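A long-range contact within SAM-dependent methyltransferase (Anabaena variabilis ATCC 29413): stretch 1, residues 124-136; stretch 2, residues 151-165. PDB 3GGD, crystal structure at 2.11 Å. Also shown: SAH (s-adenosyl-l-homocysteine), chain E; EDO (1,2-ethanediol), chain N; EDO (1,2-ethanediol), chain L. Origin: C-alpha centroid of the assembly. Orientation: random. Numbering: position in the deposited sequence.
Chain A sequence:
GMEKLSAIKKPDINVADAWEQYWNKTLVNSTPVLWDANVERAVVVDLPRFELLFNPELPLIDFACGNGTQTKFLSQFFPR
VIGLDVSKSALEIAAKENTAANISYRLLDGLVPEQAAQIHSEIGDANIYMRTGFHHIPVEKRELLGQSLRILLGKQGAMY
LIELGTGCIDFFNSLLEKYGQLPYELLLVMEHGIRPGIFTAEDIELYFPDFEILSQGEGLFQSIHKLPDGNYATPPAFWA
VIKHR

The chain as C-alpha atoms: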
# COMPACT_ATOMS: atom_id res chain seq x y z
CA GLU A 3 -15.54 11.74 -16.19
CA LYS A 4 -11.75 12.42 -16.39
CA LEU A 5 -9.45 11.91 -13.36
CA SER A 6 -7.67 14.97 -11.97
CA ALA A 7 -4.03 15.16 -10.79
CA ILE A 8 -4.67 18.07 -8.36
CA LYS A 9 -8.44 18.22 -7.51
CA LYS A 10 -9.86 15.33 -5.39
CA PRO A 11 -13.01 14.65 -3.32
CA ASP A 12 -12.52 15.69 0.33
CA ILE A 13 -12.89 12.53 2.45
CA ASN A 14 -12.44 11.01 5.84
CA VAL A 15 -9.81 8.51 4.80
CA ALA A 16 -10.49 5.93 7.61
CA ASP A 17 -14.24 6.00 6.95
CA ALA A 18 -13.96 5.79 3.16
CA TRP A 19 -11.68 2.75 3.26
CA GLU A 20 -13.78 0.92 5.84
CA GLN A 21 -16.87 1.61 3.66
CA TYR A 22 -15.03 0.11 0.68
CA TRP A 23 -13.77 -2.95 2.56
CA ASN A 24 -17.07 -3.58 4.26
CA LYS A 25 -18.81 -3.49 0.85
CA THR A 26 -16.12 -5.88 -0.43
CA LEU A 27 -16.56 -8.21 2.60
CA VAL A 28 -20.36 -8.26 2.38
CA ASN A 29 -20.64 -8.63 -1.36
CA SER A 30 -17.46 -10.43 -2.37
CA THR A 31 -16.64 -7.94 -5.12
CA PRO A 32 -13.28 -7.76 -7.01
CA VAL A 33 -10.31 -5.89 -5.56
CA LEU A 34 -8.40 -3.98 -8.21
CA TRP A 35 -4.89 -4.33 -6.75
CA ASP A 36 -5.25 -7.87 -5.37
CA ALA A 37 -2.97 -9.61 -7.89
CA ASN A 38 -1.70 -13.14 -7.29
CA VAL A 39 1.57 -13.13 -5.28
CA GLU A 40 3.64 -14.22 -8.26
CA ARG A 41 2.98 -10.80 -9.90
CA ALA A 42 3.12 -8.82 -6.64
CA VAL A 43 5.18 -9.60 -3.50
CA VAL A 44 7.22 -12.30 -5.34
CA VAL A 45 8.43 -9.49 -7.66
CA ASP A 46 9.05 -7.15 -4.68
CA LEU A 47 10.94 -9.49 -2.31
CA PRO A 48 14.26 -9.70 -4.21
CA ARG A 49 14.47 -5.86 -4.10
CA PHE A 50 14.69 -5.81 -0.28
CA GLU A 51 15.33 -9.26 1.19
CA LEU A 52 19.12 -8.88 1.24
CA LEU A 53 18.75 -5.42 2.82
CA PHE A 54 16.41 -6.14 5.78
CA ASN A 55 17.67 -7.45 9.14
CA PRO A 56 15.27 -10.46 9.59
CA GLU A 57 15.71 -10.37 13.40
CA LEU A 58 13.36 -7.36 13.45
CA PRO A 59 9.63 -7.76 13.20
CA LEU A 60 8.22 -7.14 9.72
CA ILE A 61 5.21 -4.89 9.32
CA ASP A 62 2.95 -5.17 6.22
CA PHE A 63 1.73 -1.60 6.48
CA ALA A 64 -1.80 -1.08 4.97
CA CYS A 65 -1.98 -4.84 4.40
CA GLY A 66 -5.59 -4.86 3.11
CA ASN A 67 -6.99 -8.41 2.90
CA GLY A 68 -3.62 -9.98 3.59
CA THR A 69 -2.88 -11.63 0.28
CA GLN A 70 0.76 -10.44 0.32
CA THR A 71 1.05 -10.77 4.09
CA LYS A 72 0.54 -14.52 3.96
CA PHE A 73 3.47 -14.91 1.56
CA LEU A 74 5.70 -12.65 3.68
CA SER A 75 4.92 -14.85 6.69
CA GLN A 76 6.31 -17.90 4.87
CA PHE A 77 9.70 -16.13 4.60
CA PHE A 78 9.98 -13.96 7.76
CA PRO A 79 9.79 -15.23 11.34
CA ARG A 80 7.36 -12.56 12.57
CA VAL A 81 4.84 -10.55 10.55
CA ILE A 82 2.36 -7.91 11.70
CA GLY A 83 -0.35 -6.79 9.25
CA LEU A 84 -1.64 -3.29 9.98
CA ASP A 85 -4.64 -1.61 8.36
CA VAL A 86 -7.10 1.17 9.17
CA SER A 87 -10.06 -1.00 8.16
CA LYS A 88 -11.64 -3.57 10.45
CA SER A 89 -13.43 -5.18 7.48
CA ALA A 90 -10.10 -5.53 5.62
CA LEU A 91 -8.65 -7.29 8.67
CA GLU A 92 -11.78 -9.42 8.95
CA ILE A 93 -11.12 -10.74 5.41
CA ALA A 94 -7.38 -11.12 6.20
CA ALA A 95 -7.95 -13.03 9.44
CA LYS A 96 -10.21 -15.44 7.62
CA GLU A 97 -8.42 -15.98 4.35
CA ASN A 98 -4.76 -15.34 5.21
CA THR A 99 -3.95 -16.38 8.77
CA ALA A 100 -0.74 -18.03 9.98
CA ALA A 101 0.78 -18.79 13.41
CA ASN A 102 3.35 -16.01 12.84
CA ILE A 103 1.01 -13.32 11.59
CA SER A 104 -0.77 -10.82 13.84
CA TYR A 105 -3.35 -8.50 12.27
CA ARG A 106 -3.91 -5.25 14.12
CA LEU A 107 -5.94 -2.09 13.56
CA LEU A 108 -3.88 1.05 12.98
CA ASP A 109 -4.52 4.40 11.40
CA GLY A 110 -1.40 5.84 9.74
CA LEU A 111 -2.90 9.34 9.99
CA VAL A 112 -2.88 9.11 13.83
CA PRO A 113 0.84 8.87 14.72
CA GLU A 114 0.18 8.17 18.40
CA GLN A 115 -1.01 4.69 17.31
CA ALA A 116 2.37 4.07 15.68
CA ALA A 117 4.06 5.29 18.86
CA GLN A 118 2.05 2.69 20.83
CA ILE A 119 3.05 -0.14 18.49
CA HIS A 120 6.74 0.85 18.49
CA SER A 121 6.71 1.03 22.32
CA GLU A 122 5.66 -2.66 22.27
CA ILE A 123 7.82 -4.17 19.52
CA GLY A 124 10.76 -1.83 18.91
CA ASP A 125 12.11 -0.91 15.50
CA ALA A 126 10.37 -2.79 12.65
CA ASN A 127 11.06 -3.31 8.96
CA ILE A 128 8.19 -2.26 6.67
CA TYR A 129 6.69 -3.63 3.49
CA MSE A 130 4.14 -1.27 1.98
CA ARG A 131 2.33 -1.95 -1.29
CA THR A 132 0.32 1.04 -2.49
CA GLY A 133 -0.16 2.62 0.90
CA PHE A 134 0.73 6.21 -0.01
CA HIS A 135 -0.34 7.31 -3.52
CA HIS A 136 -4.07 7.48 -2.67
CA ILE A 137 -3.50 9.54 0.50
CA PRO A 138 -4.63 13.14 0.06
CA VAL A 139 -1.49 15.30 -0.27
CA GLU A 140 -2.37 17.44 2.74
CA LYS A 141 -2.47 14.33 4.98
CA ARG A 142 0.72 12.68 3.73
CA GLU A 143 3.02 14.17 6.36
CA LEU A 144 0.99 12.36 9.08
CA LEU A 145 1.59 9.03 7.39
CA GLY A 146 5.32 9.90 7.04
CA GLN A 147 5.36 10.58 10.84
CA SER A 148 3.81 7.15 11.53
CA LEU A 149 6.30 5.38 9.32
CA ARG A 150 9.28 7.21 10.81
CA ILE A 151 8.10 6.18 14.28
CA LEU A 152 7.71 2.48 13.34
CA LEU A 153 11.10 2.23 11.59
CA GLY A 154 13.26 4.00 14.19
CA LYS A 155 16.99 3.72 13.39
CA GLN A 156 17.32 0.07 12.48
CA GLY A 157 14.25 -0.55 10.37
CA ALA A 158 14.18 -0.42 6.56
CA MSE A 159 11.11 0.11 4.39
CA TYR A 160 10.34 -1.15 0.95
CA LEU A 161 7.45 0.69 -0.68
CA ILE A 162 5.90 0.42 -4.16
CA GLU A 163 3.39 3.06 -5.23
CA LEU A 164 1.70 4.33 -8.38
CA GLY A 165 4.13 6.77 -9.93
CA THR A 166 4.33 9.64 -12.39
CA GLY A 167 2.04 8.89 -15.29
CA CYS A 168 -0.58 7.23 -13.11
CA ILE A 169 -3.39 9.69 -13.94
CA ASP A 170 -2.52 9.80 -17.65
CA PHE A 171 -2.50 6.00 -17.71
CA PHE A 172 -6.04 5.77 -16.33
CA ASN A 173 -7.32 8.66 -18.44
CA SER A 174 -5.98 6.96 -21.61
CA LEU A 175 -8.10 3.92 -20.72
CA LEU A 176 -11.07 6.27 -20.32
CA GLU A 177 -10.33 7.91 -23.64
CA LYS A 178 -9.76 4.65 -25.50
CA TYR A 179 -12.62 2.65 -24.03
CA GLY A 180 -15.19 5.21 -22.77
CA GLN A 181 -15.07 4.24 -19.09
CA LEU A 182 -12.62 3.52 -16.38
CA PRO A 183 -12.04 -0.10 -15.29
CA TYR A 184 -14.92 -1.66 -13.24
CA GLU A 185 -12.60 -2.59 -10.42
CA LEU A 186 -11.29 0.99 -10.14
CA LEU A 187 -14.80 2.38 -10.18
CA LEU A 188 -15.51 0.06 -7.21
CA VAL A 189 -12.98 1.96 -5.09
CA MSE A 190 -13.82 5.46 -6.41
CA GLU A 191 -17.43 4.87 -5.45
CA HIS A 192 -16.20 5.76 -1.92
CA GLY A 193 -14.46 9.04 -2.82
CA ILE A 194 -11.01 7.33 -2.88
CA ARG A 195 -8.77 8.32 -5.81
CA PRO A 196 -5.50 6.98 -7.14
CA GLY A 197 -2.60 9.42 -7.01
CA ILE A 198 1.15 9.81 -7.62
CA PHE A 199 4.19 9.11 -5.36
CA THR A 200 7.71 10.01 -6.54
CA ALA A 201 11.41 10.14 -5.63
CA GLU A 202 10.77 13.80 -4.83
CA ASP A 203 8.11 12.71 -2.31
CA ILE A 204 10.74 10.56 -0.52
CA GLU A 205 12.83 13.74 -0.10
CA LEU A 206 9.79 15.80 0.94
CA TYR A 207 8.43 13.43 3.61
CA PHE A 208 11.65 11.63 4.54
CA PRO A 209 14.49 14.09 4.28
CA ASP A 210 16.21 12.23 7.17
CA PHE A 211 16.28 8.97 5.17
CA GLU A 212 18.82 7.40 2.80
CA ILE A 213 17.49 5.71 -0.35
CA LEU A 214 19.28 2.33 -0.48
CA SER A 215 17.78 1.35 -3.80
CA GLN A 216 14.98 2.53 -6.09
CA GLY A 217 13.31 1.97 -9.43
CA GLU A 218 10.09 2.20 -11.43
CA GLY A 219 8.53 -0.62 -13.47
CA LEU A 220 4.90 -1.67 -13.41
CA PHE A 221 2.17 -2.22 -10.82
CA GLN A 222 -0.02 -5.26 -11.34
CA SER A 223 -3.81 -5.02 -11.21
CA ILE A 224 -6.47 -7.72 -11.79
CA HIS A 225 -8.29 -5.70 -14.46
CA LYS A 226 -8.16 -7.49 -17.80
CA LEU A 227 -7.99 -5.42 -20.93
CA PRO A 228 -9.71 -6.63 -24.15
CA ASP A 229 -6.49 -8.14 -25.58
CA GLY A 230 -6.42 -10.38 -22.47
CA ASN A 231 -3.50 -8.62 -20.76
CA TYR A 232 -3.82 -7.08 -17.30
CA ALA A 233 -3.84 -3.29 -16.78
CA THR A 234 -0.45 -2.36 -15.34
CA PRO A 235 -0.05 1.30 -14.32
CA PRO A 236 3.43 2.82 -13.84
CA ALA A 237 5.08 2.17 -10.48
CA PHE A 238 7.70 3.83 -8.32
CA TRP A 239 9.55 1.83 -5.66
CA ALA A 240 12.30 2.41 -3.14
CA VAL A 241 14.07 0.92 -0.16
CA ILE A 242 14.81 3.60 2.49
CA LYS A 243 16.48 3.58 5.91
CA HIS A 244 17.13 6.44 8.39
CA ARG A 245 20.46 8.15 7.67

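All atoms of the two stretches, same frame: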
# COMPACT_ATOMS: atom_id res chain seq x y z
N GLY A 124 9.52 -2.41 19.36
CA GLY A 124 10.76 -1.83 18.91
C GLY A 124 10.74 -1.53 17.43
O GLY A 124 9.69 -1.55 16.77
N ASP A 125 11.93 -1.29 16.89
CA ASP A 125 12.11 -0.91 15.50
C ASP A 125 11.64 -2.08 14.64
O ASP A 125 11.95 -3.23 14.91
CB ASP A 125 13.58 -0.66 15.16
CG ASP A 125 14.17 0.59 15.81
OD1 ASP A 125 13.46 1.36 16.48
OD2 ASP A 125 15.38 0.78 15.59
N ALA A 126 10.93 -1.77 13.56
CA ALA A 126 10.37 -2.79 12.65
C ALA A 126 10.81 -2.47 11.22
O ALA A 126 10.99 -1.31 10.86
CB ALA A 126 8.84 -2.80 12.71
N ASN A 127 10.94 -3.51 10.41
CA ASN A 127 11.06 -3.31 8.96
C ASN A 127 9.66 -3.14 8.43
O ASN A 127 8.71 -3.58 9.08
CB ASN A 127 11.72 -4.49 8.30
CG ASN A 127 13.16 -4.62 8.68
OD1 ASN A 127 13.88 -3.63 8.74
ND2 ASN A 127 13.60 -5.88 8.96
N ILE A 128 9.52 -2.48 7.28
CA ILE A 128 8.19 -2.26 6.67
C ILE A 128 8.14 -2.63 5.21
O ILE A 128 9.03 -2.27 4.42
CB ILE A 128 7.70 -0.78 6.80
CG1 ILE A 128 7.49 -0.40 8.26
CG2 ILE A 128 6.36 -0.56 6.02
CD1 ILE A 128 7.23 1.09 8.51
N TYR A 129 7.10 -3.39 4.86
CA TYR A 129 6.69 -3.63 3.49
C TYR A 129 5.38 -2.87 3.30
O TYR A 129 4.42 -3.05 4.07
CB TYR A 129 6.43 -5.13 3.26
CG TYR A 129 5.84 -5.47 1.90
CD1 TYR A 129 6.64 -5.57 0.78
CD2 TYR A 129 4.47 -5.67 1.74
CE1 TYR A 129 6.09 -5.90 -0.48
CE2 TYR A 129 3.92 -6.04 0.51
CZ TYR A 129 4.73 -6.14 -0.61
OH TYR A 129 4.21 -6.47 -1.85
N MSE A 130 5.35 -2.00 2.29
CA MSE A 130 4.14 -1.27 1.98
C MSE A 130 3.86 -1.26 0.48
O MSE A 130 4.63 -0.70 -0.32
CB MSE A 130 4.23 0.16 2.51
CG MSE A 130 2.92 0.92 2.36
SE MSE A 130 3.03 2.72 3.24
CE MSE A 130 4.13 3.49 2.01
N ARG A 131 2.74 -1.86 0.11
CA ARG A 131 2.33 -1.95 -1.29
C ARG A 131 1.09 -1.07 -1.50
O ARG A 131 -0.04 -1.38 -1.06
CB ARG A 131 2.05 -3.42 -1.64
CG ARG A 131 1.70 -3.61 -3.12
CD ARG A 131 1.54 -5.11 -3.47
NE ARG A 131 1.28 -5.31 -4.90
CZ ARG A 131 0.08 -5.43 -5.42
NH1 ARG A 131 -0.99 -5.39 -4.64
NH2 ARG A 131 -0.06 -5.63 -6.73
N THR A 132 1.31 0.03 -2.20
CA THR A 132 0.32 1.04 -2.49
C THR A 132 -0.38 1.56 -1.26
O THR A 132 -1.60 1.55 -1.16
CB THR A 132 -0.63 0.62 -3.62
OG1 THR A 132 -1.16 -0.71 -3.38
CG2 THR A 132 0.14 0.67 -4.99
N GLY A 133 0.41 2.02 -0.30
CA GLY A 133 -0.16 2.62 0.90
C GLY A 133 -0.12 4.12 0.92
O GLY A 133 -0.71 4.73 1.81
N PHE A 134 0.50 4.76 -0.08
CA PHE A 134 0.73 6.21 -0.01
C PHE A 134 0.06 7.04 -1.12
O PHE A 134 -0.41 8.17 -0.88
CB PHE A 134 2.24 6.46 -0.08
CG PHE A 134 2.79 7.38 1.01
CD1 PHE A 134 2.23 8.60 1.28
CD2 PHE A 134 3.94 7.04 1.70
CE1 PHE A 134 2.76 9.44 2.25
CE2 PHE A 134 4.49 7.88 2.69
CZ PHE A 134 3.88 9.09 2.95
N HIS A 135 0.03 6.51 -2.35
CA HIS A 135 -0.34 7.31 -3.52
C HIS A 135 -1.77 7.83 -3.43
O HIS A 135 -2.07 8.93 -3.89
CB HIS A 135 -0.14 6.51 -4.80
CG HIS A 135 -1.19 5.46 -5.00
ND1 HIS A 135 -2.36 5.71 -5.68
CD2 HIS A 135 -1.27 4.19 -4.56
CE1 HIS A 135 -3.12 4.62 -5.66
NE2 HIS A 135 -2.49 3.69 -4.97
N HIS A 136 -2.66 7.06 -2.79
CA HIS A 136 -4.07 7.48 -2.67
C HIS A 136 -4.32 8.44 -1.51
O HIS A 136 -5.44 8.98 -1.38
CB HIS A 136 -4.97 6.26 -2.52
CG HIS A 136 -4.54 5.37 -1.40
ND1 HIS A 136 -4.82 5.66 -0.08
CD2 HIS A 136 -3.82 4.22 -1.41
CE1 HIS A 136 -4.29 4.71 0.68
NE2 HIS A 136 -3.68 3.84 -0.10
N ILE A 151 8.22 6.71 12.94
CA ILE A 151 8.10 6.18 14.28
C ILE A 151 8.28 4.64 14.27
O ILE A 151 9.07 4.09 15.06
CB ILE A 151 6.74 6.54 14.90
CG1 ILE A 151 6.66 8.06 15.17
CG2 ILE A 151 6.51 5.75 16.20
CD1 ILE A 151 5.22 8.58 15.47
N LEU A 152 7.61 3.95 13.36
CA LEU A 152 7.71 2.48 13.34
C LEU A 152 9.13 1.94 13.00
O LEU A 152 9.58 0.89 13.55
CB LEU A 152 6.70 1.90 12.36
CG LEU A 152 5.22 2.09 12.72
CD1 LEU A 152 4.28 1.73 11.54
CD2 LEU A 152 4.83 1.32 14.04
N LEU A 153 9.80 2.64 12.07
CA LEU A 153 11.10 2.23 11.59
C LEU A 153 12.24 2.47 12.58
O LEU A 153 13.20 1.68 12.66
CB LEU A 153 11.43 3.00 10.30
CG LEU A 153 10.60 2.57 9.07
CD1 LEU A 153 10.60 3.66 7.98
CD2 LEU A 153 11.07 1.18 8.53
N GLY A 154 12.16 3.59 13.30
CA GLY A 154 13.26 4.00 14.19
C GLY A 154 14.58 4.04 13.40
O GLY A 154 14.59 4.33 12.21
N LYS A 155 15.68 3.70 14.05
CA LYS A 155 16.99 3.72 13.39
C LYS A 155 17.28 2.47 12.58
O LYS A 155 17.88 2.57 11.51
CB LYS A 155 18.11 3.89 14.42
CG LYS A 155 19.53 4.04 13.84
CD LYS A 155 19.68 5.35 13.06
CE LYS A 155 21.14 5.60 12.62
NZ LYS A 155 21.67 4.45 11.89
N GLN A 156 16.88 1.31 13.08
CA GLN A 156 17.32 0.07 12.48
C GLN A 156 16.43 -0.49 11.42
O GLN A 156 16.86 -1.34 10.66
CB GLN A 156 17.48 -1.02 13.53
CG GLN A 156 18.43 -0.73 14.70
CD GLN A 156 18.51 -1.97 15.63
OE1 GLN A 156 18.72 -3.11 15.16
NE2 GLN A 156 18.27 -1.76 16.94
N GLY A 157 15.17 -0.08 11.39
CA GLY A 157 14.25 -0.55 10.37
C GLY A 157 14.51 -0.04 8.96
O GLY A 157 14.97 1.08 8.79
N ALA A 158 14.17 -0.85 7.96
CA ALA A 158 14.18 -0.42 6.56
C ALA A 158 12.77 -0.64 6.01
O ALA A 158 12.03 -1.50 6.49
CB ALA A 158 15.25 -1.17 5.70
N MSE A 159 12.41 0.17 5.01
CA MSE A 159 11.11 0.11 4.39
C MSE A 159 11.25 -0.06 2.90
O MSE A 159 11.97 0.71 2.26
CB MSE A 159 10.29 1.40 4.62
CG MSE A 159 9.04 1.41 3.81
SE MSE A 159 7.72 2.73 4.35
CE MSE A 159 8.77 4.36 4.17
N TYR A 160 10.55 -1.05 2.37
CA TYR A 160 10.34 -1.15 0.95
C TYR A 160 8.92 -0.66 0.69
O TYR A 160 7.97 -1.13 1.34
CB TYR A 160 10.41 -2.60 0.45
CG TYR A 160 9.99 -2.75 -1.03
CD1 TYR A 160 10.90 -2.54 -2.06
CD2 TYR A 160 8.69 -3.11 -1.38
CE1 TYR A 160 10.53 -2.73 -3.40
CE2 TYR A 160 8.30 -3.27 -2.71
CZ TYR A 160 9.23 -3.08 -3.71
OH TYR A 160 8.84 -3.29 -5.00
N LEU A 161 8.78 0.28 -0.23
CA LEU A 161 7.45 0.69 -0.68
C LEU A 161 7.38 0.72 -2.22
O LEU A 161 8.37 0.98 -2.90
CB LEU A 161 7.01 2.04 -0.12
CG LEU A 161 7.66 3.34 -0.64
CD1 LEU A 161 6.79 4.58 -0.13
CD2 LEU A 161 9.09 3.47 -0.21
N ILE A 162 6.20 0.37 -2.73
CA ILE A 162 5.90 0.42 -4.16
C ILE A 162 4.54 1.13 -4.27
O ILE A 162 3.58 0.81 -3.56
CB ILE A 162 5.97 -0.97 -4.83
CG1 ILE A 162 5.72 -0.82 -6.34
CG2 ILE A 162 5.00 -2.01 -4.11
CD1 ILE A 162 5.85 -2.13 -7.19
N GLU A 163 4.52 2.16 -5.11
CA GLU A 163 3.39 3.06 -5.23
C GLU A 163 3.12 3.31 -6.71
O GLU A 163 3.93 2.97 -7.56
CB GLU A 163 3.75 4.40 -4.55
CG GLU A 163 3.98 4.27 -3.05
CD GLU A 163 2.73 3.86 -2.29
OE1 GLU A 163 1.61 4.17 -2.79
OE2 GLU A 163 2.87 3.19 -1.21
N LEU A 164 1.97 3.89 -7.01
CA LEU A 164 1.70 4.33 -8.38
C LEU A 164 2.52 5.59 -8.55
O LEU A 164 2.55 6.43 -7.65
CB LEU A 164 0.21 4.56 -8.61
CG LEU A 164 -0.68 3.31 -8.41
CD1 LEU A 164 -2.14 3.53 -8.90
CD2 LEU A 164 -0.09 2.07 -9.07
N GLY A 165 3.20 5.69 -9.69
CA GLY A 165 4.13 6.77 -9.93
C GLY A 165 3.66 7.77 -10.98
O GLY A 165 2.49 7.79 -11.39
N SAH E . -1.07 -3.41 0.59
CA SAH E . -2.35 -4.07 0.22
CB SAH E . -3.54 -3.10 0.08
CG SAH E . -3.42 -1.90 -0.89
SD SAH E . -4.94 -0.93 -0.99
C SAH E . -2.21 -4.88 -1.07
O SAH E . -3.03 -5.80 -1.32
OXT SAH E . -1.32 -4.61 -1.88
C5' SAH E . -4.58 0.36 0.17
C4' SAH E . -4.77 -0.08 1.65
O4' SAH E . -4.43 1.01 2.53
C3' SAH E . -6.20 -0.49 2.06
O3' SAH E . -6.25 -1.76 2.68
C2' SAH E . -6.62 0.57 3.08
O2' SAH E . -7.62 0.18 4.03
C1' SAH E . -5.28 0.98 3.67
N9 SAH E . -5.31 2.29 4.34
C8 SAH E . -5.92 3.40 3.86
N7 SAH E . -5.73 4.43 4.70
C5 SAH E . -4.98 3.95 5.74
C6 SAH E . -4.50 4.52 6.99
N6 SAH E . -4.80 5.82 7.22
N1 SAH E . -3.81 3.76 7.86
C2 SAH E . -3.57 2.44 7.58
N3 SAH E . -4.01 1.88 6.46
C4 SAH E . -4.73 2.55 5.54
C1 EDO N . 16.42 2.20 18.35
O1 EDO N . 17.19 1.40 17.46
C2 EDO N . 16.23 3.60 17.78
O2 EDO N . 15.04 3.66 16.94
C1 EDO L . 3.61 -5.07 -8.47
O1 EDO L . 2.37 -5.79 -8.51
C2 EDO L . 4.54 -5.53 -7.32
O2 EDO L . 3.88 -5.62 -6.01
O HOH W 1 7.71 -0.49 15.35
O HOH W 2 16.51 -3.83 8.61

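Strands 127-131 and 158-164 lie side by side and parallel, their axes 6° apart and 4.6 Å at closest approach, and the contact buries 1056 Å² in all. The backbone ladder is regular: Ile 128 N donates to Ala 158 O (2.8 Å), Tyr 160 N to Ile 128 O (2.8 Å), Met 130 N to Tyr 160 O (2.9 Å), Ile 162 N to Met 130 O (3.1 Å) and Thr 132 N to Ile 162 O (2.8 Å).

Side chains alternate between the faces of the sheet. On one, Ile 128 reaches back with CD1 to Leu 153 CG (3.7 Å), filling the space beneath the end of the helix, while its CG2 meets Met 159 SE at 3.9 Å. The selenomethionine side chain of Met 130 ends in CE, which packs 3.6 Å from Leu 161 CD1. On the other face, Tyr 129 and Tyr 160 touch obliquely, CD1 to CD2 at 3.9 Å, and Arg 131 CG lies against Ile 162 CG2 (3.8 Å); its guanidinium extends onward, Arg 131 NH1 donating a hydrogen bond to SAH OXT (2.9 Å).

Before the strands, Asp 125 projects its carboxylate into the turn after the helix, where OD2 accepts from Gln 156 N (3.0 Å). Glycine leaves room here: a CB on Gly 154 would come within 2.0 Å of Asp 125 OD1, and one on Gly 157 within 2.2 Å of Ala 126 O. Asn 127 OD1 accepts a hydrogen bond from Ala 158 N (2.9 Å).

At the far end, Glu 163 folds its carboxylate into a pocket of backbone amides. OE2 accepts from Gly 133 N (2.9 Å), and OE1 from Phe 134 N (3.0 Å) and His 135 N (2.9 Å), so a buried acid is met by three donors. Leu 164 then covers one face of the His 135 ring, CD1 lying 3.6 Å from CE1.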